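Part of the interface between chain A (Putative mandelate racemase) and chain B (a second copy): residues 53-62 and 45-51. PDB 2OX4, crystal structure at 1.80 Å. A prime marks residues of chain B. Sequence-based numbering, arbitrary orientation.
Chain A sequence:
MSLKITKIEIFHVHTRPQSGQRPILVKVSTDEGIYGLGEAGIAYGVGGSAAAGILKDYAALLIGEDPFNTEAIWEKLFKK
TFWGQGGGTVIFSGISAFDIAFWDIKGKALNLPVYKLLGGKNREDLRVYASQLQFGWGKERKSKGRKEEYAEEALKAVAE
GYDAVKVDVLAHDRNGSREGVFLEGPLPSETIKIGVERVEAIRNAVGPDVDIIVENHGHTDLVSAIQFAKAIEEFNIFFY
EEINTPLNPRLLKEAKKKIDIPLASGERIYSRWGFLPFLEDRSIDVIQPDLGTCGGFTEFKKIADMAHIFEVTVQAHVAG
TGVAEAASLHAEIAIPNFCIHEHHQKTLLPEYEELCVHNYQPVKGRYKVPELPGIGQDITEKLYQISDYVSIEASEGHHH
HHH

Chain A, residues 53-62: GILKDYAALL
Chain B (45-51) GVGGSAA

This is a helix-to-helix-start contact, in which a helix of chain A lays one face against the loop and first helical turn of chain B, and an aspartate reaches the opening backbone of that turn alongside small and apolar residues. From Gly53, chain A continues a helix begun earlier, with Asp57 N to Gly53 O at 3.0 Å and Tyr58 N to Ile54 O at 2.9 Å. In chain B, Val46′ is extended (phi/psi -113/118), Gly47′ occupies the N-cap position, and the helix runs onward from Gly48′. Gly47′ adopts 150/-1, angles that call for glycine because a CB would jam against the preceding carbonyl.

The backbones come closest where Gly53 CA lies 4.1 Å from Ala50′ CA. Glycine permits this: a CB on Gly53 would sit 2.3 Å from Ser49′ O.

Asp57 (chi1 -72°, m; chi2 -11°) is the polar centre. Its OD2 accepts from Ser49′ N at 2.7 Å, satisfying an amide that the first turn leaves without a helical partner, while OD1 accepts from Ser49′ OG at 2.6 Å. Ser49′ (chi1 -51°, m) thus offers two donors to one carboxylate. Lys56, with chi1 to chi3 all t and chi4 at -98°, extends so that NZ donates to Ser49′ OG at 2.9 Å; the hydroxyl both accepts and donates.

Apolar contacts accompany this network. Ile54 (t, p) brings CD1 to 3.8 Å from Ala50′ CB, a contact between two apolar groups at van der Waals distance. Val46′ (t) places CG1 near the plane of the Tyr58 ring at its edge, 3.9 Å from Tyr58 CD2, and its CG2 lies 3.9 Å from Leu61 CD1 (Leu61 m, p). Tyr58 (m, chi2 176°) adds a polar link: one water lies 3.0 Å from Tyr58 OH and donates to Val46′ O, also at 3.0 Å.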

# COMPACT_ATOMS: atom_id res chain seq x y z
N GLY A 53 -24.23 -21.03 -29.15
CA GLY A 53 -25.44 -20.63 -28.42
C GLY A 53 -25.49 -19.15 -28.07
O GLY A 53 -26.55 -18.52 -28.19
N ILE A 54 -24.37 -18.59 -27.62
CA ILE A 54 -24.32 -17.14 -27.33
C ILE A 54 -24.55 -16.29 -28.57
O ILE A 54 -25.25 -15.27 -28.52
CB ILE A 54 -23.03 -16.70 -26.53
CG1 ILE A 54 -23.30 -15.40 -25.76
CG2 ILE A 54 -21.81 -16.52 -27.46
CD1 ILE A 54 -24.14 -15.56 -24.51
N LEU A 55 -23.99 -16.73 -29.70
CA LEU A 55 -24.19 -16.03 -30.96
C LEU A 55 -25.67 -16.01 -31.36
O LEU A 55 -26.18 -14.97 -31.74
CB LEU A 55 -23.30 -16.63 -32.05
CG LEU A 55 -21.79 -16.39 -31.85
CD1 LEU A 55 -21.00 -17.24 -32.84
CD2 LEU A 55 -21.41 -14.89 -31.99
N LYS A 56 -26.33 -17.16 -31.22
CA LYS A 56 -27.78 -17.27 -31.48
C LYS A 56 -28.59 -16.31 -30.58
O LYS A 56 -29.48 -15.61 -31.07
CB LYS A 56 -28.23 -18.73 -31.33
CG LYS A 56 -29.74 -18.98 -31.34
CD LYS A 56 -30.00 -20.48 -31.14
CE LYS A 56 -31.46 -20.75 -30.85
NZ LYS A 56 -31.71 -20.91 -29.39
N ASP A 57 -28.24 -16.24 -29.30
CA ASP A 57 -28.97 -15.36 -28.37
C ASP A 57 -28.74 -13.88 -28.65
O ASP A 57 -29.68 -13.09 -28.65
CB ASP A 57 -28.62 -15.70 -26.93
CG ASP A 57 -29.22 -17.02 -26.49
OD1 ASP A 57 -30.08 -17.57 -27.21
OD2 ASP A 57 -28.81 -17.51 -25.43
N TYR A 58 -27.48 -13.52 -28.91
CA TYR A 58 -27.15 -12.13 -29.23
C TYR A 58 -27.78 -11.67 -30.54
O TYR A 58 -28.10 -10.49 -30.70
CB TYR A 58 -25.63 -11.93 -29.31
CG TYR A 58 -24.89 -11.93 -27.97
CD1 TYR A 58 -23.50 -11.83 -27.94
CD2 TYR A 58 -25.57 -12.03 -26.75
CE1 TYR A 58 -22.80 -11.83 -26.75
CE2 TYR A 58 -24.87 -12.02 -25.54
CZ TYR A 58 -23.48 -11.92 -25.55
OH TYR A 58 -22.74 -11.94 -24.39
N ALA A 59 -27.95 -12.60 -31.48
CA ALA A 59 -28.48 -12.30 -32.81
C ALA A 59 -29.84 -11.61 -32.75
O ALA A 59 -30.12 -10.71 -33.54
CB ALA A 59 -28.55 -13.56 -33.64
N ALA A 60 -30.67 -12.00 -31.78
CA ALA A 60 -32.00 -11.42 -31.59
C ALA A 60 -31.94 -9.91 -31.35
O ALA A 60 -32.82 -9.17 -31.77
CB ALA A 60 -32.73 -12.11 -30.43
N LEU A 61 -30.88 -9.48 -30.68
CA LEU A 61 -30.69 -8.08 -30.31
C LEU A 61 -30.10 -7.28 -31.48
O LEU A 61 -30.08 -6.05 -31.44
CB LEU A 61 -29.75 -7.98 -29.10
CG LEU A 61 -30.30 -8.18 -27.69
CD1 LEU A 61 -30.91 -9.56 -27.49
CD2 LEU A 61 -29.19 -7.95 -26.67
N LEU A 62 -29.61 -7.97 -32.51
CA LEU A 62 -28.82 -7.30 -33.55
C LEU A 62 -29.53 -7.09 -34.89
O LEU A 62 -29.15 -6.20 -35.65
CB LEU A 62 -27.52 -8.05 -33.79
CG LEU A 62 -26.64 -8.08 -32.55
CD1 LEU A 62 -25.39 -8.90 -32.78
CD2 LEU A 62 -26.31 -6.68 -32.07
N GLY B 45 -32.40 -12.69 -18.77
CA GLY B 45 -31.40 -12.01 -19.60
C GLY B 45 -31.12 -12.78 -20.87
O GLY B 45 -31.89 -13.67 -21.27
N VAL B 46 -30.00 -12.45 -21.51
CA VAL B 46 -29.69 -12.98 -22.83
C VAL B 46 -28.48 -13.90 -22.68
O VAL B 46 -27.40 -13.45 -22.29
CB VAL B 46 -29.36 -11.84 -23.83
CG1 VAL B 46 -29.12 -12.40 -25.23
CG2 VAL B 46 -30.46 -10.81 -23.84
N GLY B 47 -28.66 -15.18 -22.99
CA GLY B 47 -27.53 -16.12 -22.95
C GLY B 47 -27.88 -17.56 -22.62
O GLY B 47 -27.00 -18.42 -22.60
N GLY B 48 -29.16 -17.84 -22.38
CA GLY B 48 -29.61 -19.19 -22.07
C GLY B 48 -29.17 -20.29 -23.04
O GLY B 48 -28.81 -21.39 -22.60
N SER B 49 -29.17 -20.00 -24.35
CA SER B 49 -28.67 -21.00 -25.33
C SER B 49 -27.21 -21.33 -25.13
O SER B 49 -26.78 -22.44 -25.40
CB SER B 49 -28.89 -20.56 -26.78
OG SER B 49 -30.24 -20.18 -26.99
N ALA B 50 -26.43 -20.36 -24.65
CA ALA B 50 -25.04 -20.63 -24.32
C ALA B 50 -24.92 -21.61 -23.14
O ALA B 50 -24.07 -22.49 -23.14
CB ALA B 50 -24.30 -19.33 -24.01
N ALA B 51 -25.80 -21.45 -22.14
CA ALA B 51 -25.83 -22.39 -21.01
C ALA B 51 -26.24 -23.78 -21.51
O ALA B 51 -25.65 -24.77 -21.12
CB ALA B 51 -26.79 -21.89 -19.92
O HOH W 1 -24.83 -11.82 -22.18